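Long-range contacts in peptide-binding protein (Photobacterium damsela subsp. piscicida, PDB 6SQX), which is a secreted NlpC/P60 endopeptidase that cleaves the peptidoglycan of potentially competing bacteria: residues Gln67-Asn75 with Phe131-Arg142; Tyr345-Ile353 with Asn469-Pro477. All coordinates share one frame; numbering follows the deposited sequence.

Interaction 1. Residues Gln67-Asn75 with Phe131-Arg142; sequences QWSDDANQN and FPNIPCDNHSCR
The backbones of segments 67-75 and 131-142, both almost wholly irregular, come close at two places, with CA of Trp-68 5.8 Å from CA of Arg-142 and CA of Gln-74 7.0 Å from CA of Pro-132. At the first, Arg-142 reaches out with its chain extended from CG to NE, its CB passing CD1 of the Trp-68 ring, and delivers the guanidinium to the type I turn from Ser-69 to Ala-72. NH2 forms a salt bridge with OD1 of Asp-70 at 2.9 Å; the oxygen lies in the guanidinium plane and uses its anti lone pair, and carboxylate and guanidinium are nearly coplanar (14°). NH2 also makes a weak bond to the carbonyl O of Ser-69. The guanidinium is sandwiched: the carbonyl O of Trp-68 sits over one face, 3.0 Å from CZ, and the His-139 ring covers the other. One water links NE to the carbonyls of Gln-67 and Ser-69, and a second links NH1 to Asp-70 OD1. Arg-142 opens strand 142-145, which runs between strands 186-192 and 215-217 in a five-stranded antiparallel sheet consistent with the SH3b1 domain, so the loop after helix 50-64 is held against the entry to that sheet. Gln-74 makes the second meeting point. Its CG lies anti to the carbonyl carbon (chi1 -69°) and the chain beyond is extended, carrying the amide past the Cys-136–Cys-141 disulfide, where CG lies 3.7 Å from SG of Cys-141. NE2 gives a nearly straight bond (174°) to O of Ile-134 at 2.8 Å, and another to Leu-189 O in strand 186-192; OE1 reaches the same Ile-134 carbonyl through a water. The backbone O of Gln-74, buried here without a polar partner, lies 3.7 Å from CZ of Phe-131.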
loop_
_atom_site.group_PDB
_atom_site.type_symbol
_atom_site.label_atom_id
_atom_site.label_comp_id
_atom_site.label_asym_id
_atom_site.label_seq_id
_atom_site.Cartn_x
_atom_site.Cartn_y
_atom_site.Cartn_z
ATOM N N GLN A 67 4.564 -4.968 16.387
ATOM C CA GLN A 67 3.569 -4.581 17.394
ATOM C C GLN A 67 3.382 -5.640 18.470
ATOM O O GLN A 67 2.738 -5.362 19.481
ATOM C CB GLN A 67 2.205 -4.268 16.748
ATOM C CG GLN A 67 2.264 -3.159 15.708
ATOM C CD GLN A 67 2.811 -1.848 16.230
ATOM O OE1 GLN A 67 2.802 -1.562 17.432
ATOM N NE2 GLN A 67 3.237 -1.021 15.309
ATOM N N TRP A 68 3.868 -6.858 18.245
ATOM C CA TRP A 68 3.801 -7.913 19.241
ATOM C C TRP A 68 5.095 -8.017 20.014
ATOM O O TRP A 68 5.232 -8.893 20.877
ATOM C CB TRP A 68 3.459 -9.257 18.585
ATOM C CG TRP A 68 2.057 -9.397 18.119
ATOM C CD1 TRP A 68 1.045 -8.470 18.218
ATOM C CD2 TRP A 68 1.503 -10.523 17.413
ATOM N NE1 TRP A 68 -0.125 -8.981 17.651
ATOM C CE2 TRP A 68 0.143 -10.228 17.156
ATOM C CE3 TRP A 68 2.020 -11.759 17.003
ATOM C CZ2 TRP A 68 -0.702 -11.127 16.485
ATOM C CZ3 TRP A 68 1.168 -12.653 16.360
ATOM C CH2 TRP A 68 -0.165 -12.323 16.089
ATOM N N SER A 69 6.022 -7.088 19.773
ATOM C CA SER A 69 7.345 -7.166 20.380
ATOM C C SER A 69 7.432 -6.343 21.659
ATOM O O SER A 69 6.636 -5.448 21.916
ATOM C CB SER A 69 8.430 -6.716 19.397
ATOM O OG SER A 69 8.564 -5.308 19.354
ATOM N N ASP A 70 8.431 -6.666 22.465
ATOM C CA ASP A 70 8.590 -5.926 23.701
ATOM C C ASP A 70 9.023 -4.490 23.445
ATOM O O ASP A 70 8.900 -3.658 24.350
ATOM C CB ASP A 70 9.604 -6.631 24.618
ATOM C CG ASP A 70 9.053 -7.903 25.243
ATOM O OD1 ASP A 70 7.819 -8.128 25.132
ATOM O OD2 ASP A 70 9.850 -8.661 25.865
ATOM N N ASP A 71 9.524 -4.191 22.236
ATOM C CA ASP A 71 10.039 -2.869 21.877
ATOM C C ASP A 71 8.930 -1.847 21.622
ATOM O O ASP A 71 9.162 -0.639 21.757
ATOM C CB ASP A 71 10.901 -2.976 20.610
ATOM C CG ASP A 71 12.156 -3.816 20.811
ATOM O OD1 ASP A 71 12.767 -3.734 21.902
ATOM O OD2 ASP A 71 12.527 -4.573 19.876
ATOM N N ALA A 72 7.748 -2.292 21.235
ATOM C CA ALA A 72 6.679 -1.398 20.830
ATOM C C ALA A 72 5.904 -0.890 22.048
ATOM O O ALA A 72 5.821 -1.562 23.088
ATOM C CB ALA A 72 5.725 -2.176 19.913
ATOM N N ASN A 73 5.328 0.300 21.909
ATOM C CA ASN A 73 4.533 0.882 22.984
ATOM C C ASN A 73 3.386 1.691 22.393
ATOM O O ASN A 73 3.326 1.929 21.179
ATOM C CB ASN A 73 5.394 1.712 23.974
ATOM C CG ASN A 73 5.955 2.974 23.345
ATOM O OD1 ASN A 73 5.206 3.824 22.867
ATOM N ND2 ASN A 73 7.286 3.107 23.346
ATOM N N GLN A 74 2.465 2.123 23.262
ATOM C CA GLN A 74 1.248 2.777 22.795
ATOM C C GLN A 74 1.429 4.256 22.476
ATOM O O GLN A 74 0.491 4.878 21.952
ATOM C CB GLN A 74 0.114 2.633 23.811
ATOM C CG GLN A 74 -0.450 1.220 23.968
ATOM C CD GLN A 74 -1.441 1.180 25.083
ATOM O OE1 GLN A 74 -1.117 1.573 26.218
ATOM N NE2 GLN A 74 -2.663 0.756 24.796
ATOM N N ASN A 75 2.608 4.837 22.752
ATOM C CA ASN A 75 2.822 6.278 22.611
ATOM C C ASN A 75 3.582 6.669 21.349
ATOM O O ASN A 75 3.469 7.827 20.901
ATOM C CB ASN A 75 3.549 6.816 23.850
ATOM C CG ASN A 75 2.763 6.561 25.097
ATOM O OD1 ASN A 75 1.713 7.170 25.310
ATOM N ND2 ASN A 75 3.246 5.640 25.933
ATOM N N PHE A 131 -6.040 9.818 26.543
ATOM C CA PHE A 131 -5.114 9.042 25.730
ATOM C C PHE A 131 -3.925 8.549 26.554
ATOM O O PHE A 131 -3.341 9.322 27.328
ATOM C CB PHE A 131 -4.572 9.918 24.594
ATOM C CG PHE A 131 -3.604 9.188 23.670
ATOM C CD1 PHE A 131 -2.247 9.110 23.983
ATOM C CD2 PHE A 131 -4.058 8.534 22.514
ATOM C CE1 PHE A 131 -1.353 8.415 23.170
ATOM C CE2 PHE A 131 -3.163 7.864 21.697
ATOM C CZ PHE A 131 -1.813 7.790 22.012
ATOM N N PRO A 132 -3.500 7.284 26.375
ATOM C CA PRO A 132 -4.161 6.226 25.603
ATOM C C PRO A 132 -5.094 5.462 26.546
ATOM O O PRO A 132 -4.659 5.089 27.650
ATOM C CB PRO A 132 -2.978 5.363 25.140
ATOM C CG PRO A 132 -1.967 5.466 26.259
ATOM C CD PRO A 132 -2.158 6.867 26.846
ATOM N N ASN A 133 -6.359 5.255 26.174
ATOM C CA ASN A 133 -7.325 4.748 27.146
ATOM C C ASN A 133 -7.529 3.242 27.109
ATOM O O ASN A 133 -8.378 2.735 27.857
ATOM C CB ASN A 133 -8.667 5.483 27.062
ATOM C CG ASN A 133 -9.423 5.181 25.789
ATOM O OD1 ASN A 133 -9.122 4.223 25.069
ATOM N ND2 ASN A 133 -10.433 5.998 25.507
ATOM N N ILE A 134 -6.766 2.509 26.306
ATOM C CA ILE A 134 -6.810 1.046 26.311
ATOM C C ILE A 134 -5.684 0.544 27.209
ATOM O O ILE A 134 -4.514 0.793 26.904
ATOM C CB ILE A 134 -6.703 0.459 24.895
ATOM C CG1 ILE A 134 -7.962 0.825 24.105
ATOM C CG2 ILE A 134 -6.533 -1.078 24.970
ATOM C CD1 ILE A 134 -8.000 0.306 22.685
ATOM N N PRO A 135 -5.980 -0.129 28.319
ATOM C CA PRO A 135 -4.895 -0.563 29.207
ATOM C C PRO A 135 -3.978 -1.549 28.502
ATOM O O PRO A 135 -4.387 -2.248 27.572
ATOM C CB PRO A 135 -5.630 -1.248 30.367
ATOM C CG PRO A 135 -7.063 -0.833 30.243
ATOM C CD PRO A 135 -7.307 -0.537 28.802
ATOM N N CYS A 136 -2.723 -1.613 28.944
ATOM C CA CYS A 136 -1.799 -2.538 28.295
ATOM C C CYS A 136 -0.979 -3.349 29.295
ATOM O O CYS A 136 0.154 -3.734 29.000
ATOM C CB CYS A 136 -0.901 -1.858 27.261
ATOM S SG CYS A 136 -0.226 -3.063 26.052
ATOM N N ASP A 137 -1.541 -3.634 30.465
ATOM C CA ASP A 137 -0.832 -4.482 31.425
ATOM C C ASP A 137 -0.614 -5.884 30.847
ATOM O O ASP A 137 -1.463 -6.422 30.126
ATOM C CB ASP A 137 -1.606 -4.571 32.742
ATOM C CG ASP A 137 -1.637 -3.250 33.505
ATOM O OD1 ASP A 137 -0.626 -2.510 33.490
ATOM O OD2 ASP A 137 -2.681 -2.950 34.128
ATOM N N ASN A 138 0.560 -6.463 31.117
ATOM C CA ASN A 138 0.932 -7.778 30.553
ATOM C C ASN A 138 0.775 -7.823 29.031
ATOM O O ASN A 138 0.387 -8.841 28.455
ATOM C CB ASN A 138 0.151 -8.923 31.191
ATOM C CG ASN A 138 0.249 -8.919 32.695
ATOM O OD1 ASN A 138 1.350 -8.917 33.257
ATOM N ND2 ASN A 138 -0.907 -8.896 33.366
ATOM N N HIS A 139 1.071 -6.705 28.373
ATOM C CA HIS A 139 0.982 -6.604 26.914
ATOM C C HIS A 139 -0.412 -6.929 26.382
ATOM O O HIS A 139 -0.560 -7.387 25.242
ATOM C CB HIS A 139 2.050 -7.465 26.231
ATOM C CG HIS A 139 3.443 -7.163 26.684
ATOM N ND1 HIS A 139 4.095 -5.995 26.348
ATOM C CD2 HIS A 139 4.313 -7.878 27.435
ATOM C CE1 HIS A 139 5.303 -5.995 26.893
ATOM N NE2 HIS A 139 5.458 -7.125 27.559
ATOM N N SER A 140 -1.455 -6.619 27.140
ATOM C CA SER A 140 -2.811 -6.965 26.717
ATOM C C SER A 140 -3.309 -6.163 25.522
ATOM O O SER A 140 -4.340 -6.528 24.946
ATOM C CB SER A 140 -3.797 -6.812 27.881
ATOM O OG SER A 140 -3.872 -5.464 28.355
ATOM N N CYS A 141 -2.623 -5.100 25.134
ATOM C CA CYS A 141 -3.049 -4.296 23.992
ATOM C C CYS A 141 -2.518 -4.835 22.670
ATOM O O CYS A 141 -2.823 -4.257 21.623
ATOM C CB CYS A 141 -2.677 -2.808 24.187
ATOM S SG CYS A 141 -0.892 -2.461 24.213
ATOM N N ARG A 142 -1.709 -5.892 22.690
ATOM C CA ARG A 142 -1.401 -6.569 21.435
ATOM C C ARG A 142 -2.679 -7.114 20.834
ATOM O O ARG A 142 -3.567 -7.581 21.550
ATOM C CB ARG A 142 -0.431 -7.720 21.692
ATOM C CG ARG A 142 0.945 -7.214 22.169
ATOM C CD ARG A 142 1.927 -8.321 22.555
ATOM N NE ARG A 142 3.202 -7.704 22.897
ATOM C CZ ARG A 142 4.168 -8.289 23.594
ATOM N NH1 ARG A 142 4.023 -9.528 24.069
ATOM N NH2 ARG A 142 5.293 -7.612 23.814
HETATM O O HOH W 1 3.881 -5.068 21.948
HETATM O O HOH W 2 6.247 -10.433 25.684
HETATM O O HOH W 3 -2.386 2.339 28.491
#

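Interaction 2. Residues Tyr345-Ile353 with Asn469-Pro477; sequences YQANYAGQI and NTTLLTETP. With EDO (1,2-ethanediol), chain F.
Thr-471, near the C-terminal end of strand 467-472, meets the C-terminal part of helix 343-349 through both branches of its side chain. OG1 donates to the carbonyl O of Ala-347 at 2.7 Å, arriving in the carbonyl plane on a lone pair (122° at the oxygen), while the CG2 methyl rests 3.5 Å from N of Gly-351. Ile-353, on the side of the neighbouring edge strand, crosses Thr-471 obliquely. Its CB is 4.1 Å from OG1 of Thr-471; CG1, swung anti to the backbone N (chi1 -165°), turns toward Asn-469 and comes 3.7 Å from CB of that residue; the tip, CD1, ends 3.6 Å from CG of Asn-469, against an amide whose ND2 is bonded to Ser-385. Between these points the backbones approach closely: CA of Gly-351 makes a nearly straight CA-H...O contact (167°) with O of Leu-472 at 3.4 Å, and a water bridges the same carbonyl to N of Gln-352. Further on, CB of Ala-350 packs on CD2 of Leu-473 at 3.6 Å. An ethanediol, probably from the crystallisation liquor, donates to Ala-350 O and is hydrogen-bonded to Thr-476 OG1, in the tail that lies against helix 50-64. NE2 of Gln-346 donates to the carbonyls of Pro-340 and Ser-325, the latter next in sequence to the oxidised Cys-324. A helix laid over an antiparallel sheet and leading through a short loop into its edge strand, 353-355, fits the papain-like NlpC/P60 fold.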
loop_
_atom_site.group_PDB
_atom_site.type_symbol
_atom_site.label_atom_id
_atom_site.label_comp_id
_atom_site.label_asym_id
_atom_site.label_seq_id
_atom_site.Cartn_x
_atom_site.Cartn_y
_atom_site.Cartn_z
ATOM N N TYR A 345 8.655 6.914 1.992
ATOM C CA TYR A 345 9.376 6.010 2.876
ATOM C C TYR A 345 9.907 4.796 2.131
ATOM O O TYR A 345 10.979 4.276 2.471
ATOM C CB TYR A 345 8.512 5.639 4.083
ATOM C CG TYR A 345 8.307 6.829 4.992
ATOM C CD1 TYR A 345 9.272 7.167 5.937
ATOM C CD2 TYR A 345 7.172 7.635 4.890
ATOM C CE1 TYR A 345 9.097 8.275 6.756
ATOM C CE2 TYR A 345 6.981 8.736 5.705
ATOM C CZ TYR A 345 7.953 9.055 6.633
ATOM O OH TYR A 345 7.793 10.141 7.440
ATOM N N GLN A 346 9.181 4.326 1.098
ATOM C CA GLN A 346 9.728 3.254 0.264
ATOM C C GLN A 346 10.999 3.718 -0.429
ATOM O O GLN A 346 12.043 3.041 -0.369
ATOM C CB GLN A 346 8.683 2.791 -0.773
ATOM C CG GLN A 346 7.483 2.103 -0.112
ATOM C CD GLN A 346 6.441 1.659 -1.105
ATOM O OE1 GLN A 346 6.452 2.080 -2.258
ATOM N NE2 GLN A 346 5.507 0.850 -0.641
ATOM N N ALA A 347 10.929 4.898 -1.065
ATOM C CA ALA A 347 12.065 5.387 -1.842
ATOM C C ALA A 347 13.292 5.601 -0.968
ATOM O O ALA A 347 14.413 5.340 -1.401
ATOM C CB ALA A 347 11.709 6.696 -2.532
ATOM N N ASN A 348 13.095 6.072 0.266
ATOM C CA ASN A 348 14.211 6.435 1.126
ATOM C C ASN A 348 14.652 5.334 2.081
ATOM O O ASN A 348 15.813 5.342 2.514
ATOM C CB ASN A 348 13.868 7.722 1.870
ATOM C CG ASN A 348 13.978 8.924 0.971
ATOM O OD1 ASN A 348 15.063 9.505 0.842
ATOM N ND2 ASN A 348 12.871 9.325 0.352
ATOM N N TYR A 349 13.779 4.390 2.434
ATOM C CA TYR A 349 14.103 3.439 3.494
ATOM C C TYR A 349 14.036 1.982 3.078
ATOM O O TYR A 349 14.390 1.113 3.885
ATOM C CB TYR A 349 13.224 3.656 4.743
ATOM C CG TYR A 349 13.447 5.046 5.326
ATOM C CD1 TYR A 349 14.564 5.325 6.123
ATOM C CD2 TYR A 349 12.548 6.081 5.077
ATOM C CE1 TYR A 349 14.769 6.595 6.603
ATOM C CE2 TYR A 349 12.775 7.352 5.538
ATOM C CZ TYR A 349 13.876 7.596 6.331
ATOM O OH TYR A 349 14.088 8.869 6.817
ATOM N N ALA A 350 13.580 1.683 1.864
ATOM C CA ALA A 350 13.678 0.307 1.409
ATOM C C ALA A 350 15.053 -0.026 0.840
ATOM O O ALA A 350 15.337 -1.201 0.564
ATOM C CB ALA A 350 12.581 0.008 0.371
ATOM N N GLY A 351 15.884 0.980 0.633
ATOM C CA GLY A 351 17.222 0.792 0.104
ATOM C C GLY A 351 17.895 2.141 0.077
ATOM O O GLY A 351 17.332 3.120 0.554
ATOM N N GLN A 352 19.108 2.180 -0.481
ATOM C CA GLN A 352 19.846 3.429 -0.655
ATOM C C GLN A 352 19.281 4.174 -1.864
ATOM O O GLN A 352 19.425 3.718 -3.001
ATOM C CB GLN A 352 21.317 3.097 -0.881
ATOM C CG GLN A 352 22.122 4.248 -1.378
ATOM C CD GLN A 352 22.216 5.344 -0.359
ATOM O OE1 GLN A 352 22.780 5.146 0.723
ATOM N NE2 GLN A 352 21.679 6.524 -0.698
ATOM N N ILE A 353 18.658 5.329 -1.625
ATOM C CA ILE A 353 18.071 6.095 -2.719
ATOM C C ILE A 353 19.172 6.682 -3.592
ATOM O O ILE A 353 20.235 7.100 -3.105
ATOM C CB ILE A 353 17.139 7.194 -2.181
ATOM C CG1 ILE A 353 16.254 7.738 -3.305
ATOM C CG2 ILE A 353 17.927 8.343 -1.515
ATOM C CD1 ILE A 353 15.113 8.602 -2.787
ATOM N N ASN A 469 14.037 9.193 -8.854
ATOM C CA ASN A 469 14.964 8.418 -8.032
ATOM C C ASN A 469 14.829 6.945 -8.361
ATOM O O ASN A 469 13.775 6.493 -8.783
ATOM C CB ASN A 469 14.676 8.520 -6.523
ATOM C CG ASN A 469 14.323 9.924 -6.089
ATOM O OD1 ASN A 469 15.198 10.792 -6.020
ATOM N ND2 ASN A 469 13.048 10.174 -5.813
ATOM N N THR A 470 15.889 6.190 -8.137
ATOM C CA THR A 470 15.827 4.741 -8.125
ATOM C C THR A 470 16.293 4.236 -6.768
ATOM O O THR A 470 17.213 4.813 -6.162
ATOM C CB THR A 470 16.682 4.092 -9.237
ATOM O OG1 THR A 470 18.035 4.546 -9.133
ATOM C CG2 THR A 470 16.116 4.425 -10.621
ATOM N N THR A 471 15.681 3.154 -6.296
ATOM C CA THR A 471 16.040 2.541 -5.017
ATOM C C THR A 471 16.114 1.031 -5.215
ATOM O O THR A 471 15.091 0.389 -5.473
ATOM C CB THR A 471 14.996 2.895 -3.947
ATOM O OG1 THR A 471 14.797 4.320 -3.895
ATOM C CG2 THR A 471 15.409 2.341 -2.565
ATOM N N LEU A 472 17.295 0.445 -5.071
ATOM C CA LEU A 472 17.414 -1.009 -5.113
ATOM C C LEU A 472 16.852 -1.612 -3.834
ATOM O O LEU A 472 17.107 -1.108 -2.742
ATOM C CB LEU A 472 18.894 -1.386 -5.164
ATOM C CG LEU A 472 19.638 -1.147 -6.456
ATOM C CD1 LEU A 472 21.110 -1.607 -6.286
ATOM C CD2 LEU A 472 18.952 -1.892 -7.560
ATOM N N LEU A 473 16.161 -2.745 -3.948
ATOM C CA LEU A 473 15.662 -3.453 -2.781
ATOM C C LEU A 473 16.631 -4.509 -2.268
ATOM O O LEU A 473 16.501 -4.947 -1.120
ATOM C CB LEU A 473 14.344 -4.147 -3.113
ATOM C CG LEU A 473 13.230 -3.216 -3.565
ATOM C CD1 LEU A 473 11.995 -4.065 -3.836
ATOM C CD2 LEU A 473 12.918 -2.165 -2.484
ATOM N N THR A 474 17.609 -4.902 -3.074
ATOM C CA THR A 474 18.444 -6.062 -2.785
ATOM C C THR A 474 19.303 -5.893 -1.541
ATOM O O THR A 474 19.926 -6.871 -1.103
ATOM C CB THR A 474 19.285 -6.388 -4.014
ATOM O OG1 THR A 474 19.875 -5.179 -4.520
ATOM C CG2 THR A 474 18.398 -7.012 -5.101
ATOM N N GLU A 475 19.335 -4.698 -0.954
ATOM C CA GLU A 475 20.054 -4.448 0.291
ATOM C C GLU A 475 19.038 -4.340 1.425
ATOM O O GLU A 475 18.243 -3.394 1.471
ATOM C CB GLU A 475 20.896 -3.179 0.171
ATOM C CG GLU A 475 21.897 -3.212 -0.982
ATOM C CD GLU A 475 22.767 -4.468 -0.974
ATOM O OE1 GLU A 475 22.927 -5.089 -2.051
ATOM O OE2 GLU A 475 23.288 -4.837 0.107
ATOM N N THR A 476 19.058 -5.313 2.329
ATOM C CA THR A 476 18.161 -5.269 3.479
ATOM C C THR A 476 18.741 -4.340 4.541
ATOM O O THR A 476 19.945 -4.403 4.817
ATOM C CB THR A 476 17.963 -6.677 4.056
ATOM O OG1 THR A 476 17.157 -7.452 3.160
ATOM C CG2 THR A 476 17.276 -6.619 5.409
ATOM N N PRO A 477 17.926 -3.453 5.143
ATOM C CA PRO A 477 18.390 -2.541 6.200
ATOM C C PRO A 477 18.967 -3.264 7.428
ATOM O O PRO A 477 18.554 -4.386 7.733
ATOM C CB PRO A 477 17.118 -1.770 6.578
ATOM C CG PRO A 477 16.251 -1.845 5.351
ATOM C CD PRO A 477 16.521 -3.200 4.768
HETATM C C1 EDO F . 14.533 -5.564 1.373
HETATM O O1 EDO F . 14.383 -6.104 2.691
HETATM C C2 EDO F . 13.617 -4.370 1.186
HETATM O O2 EDO F . 14.121 -3.224 1.893
HETATM O O HOH W 4 19.999 -0.280 -1.583
HETATM O O HOH W 5 19.606 2.001 -4.673
#

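Overall arrangement
The two contacts follow one another along the chain and do not touch: their centres are 30 Å apart and their nearest atoms about 14 Å. Interaction 1 lies farther out, 25 Å from the centre of the chain against 16 Å for interaction 2, and joins two loops through a salt bridge, an amide bond and bridging waters, beside a disulfide internal to one of them. Interaction 2 has more buried residues and relies on aliphatic groups, close backbone approach and one hydroxyl bond between a helix end and a strand. Each involves a strand of a different sheet, one consistent with the SH3 domain, the other with the NlpC/P60 fold. Helix 50-64 relates them: the loop following it enters interaction 1, while its own side chains meet the C-terminal tail of interaction 2.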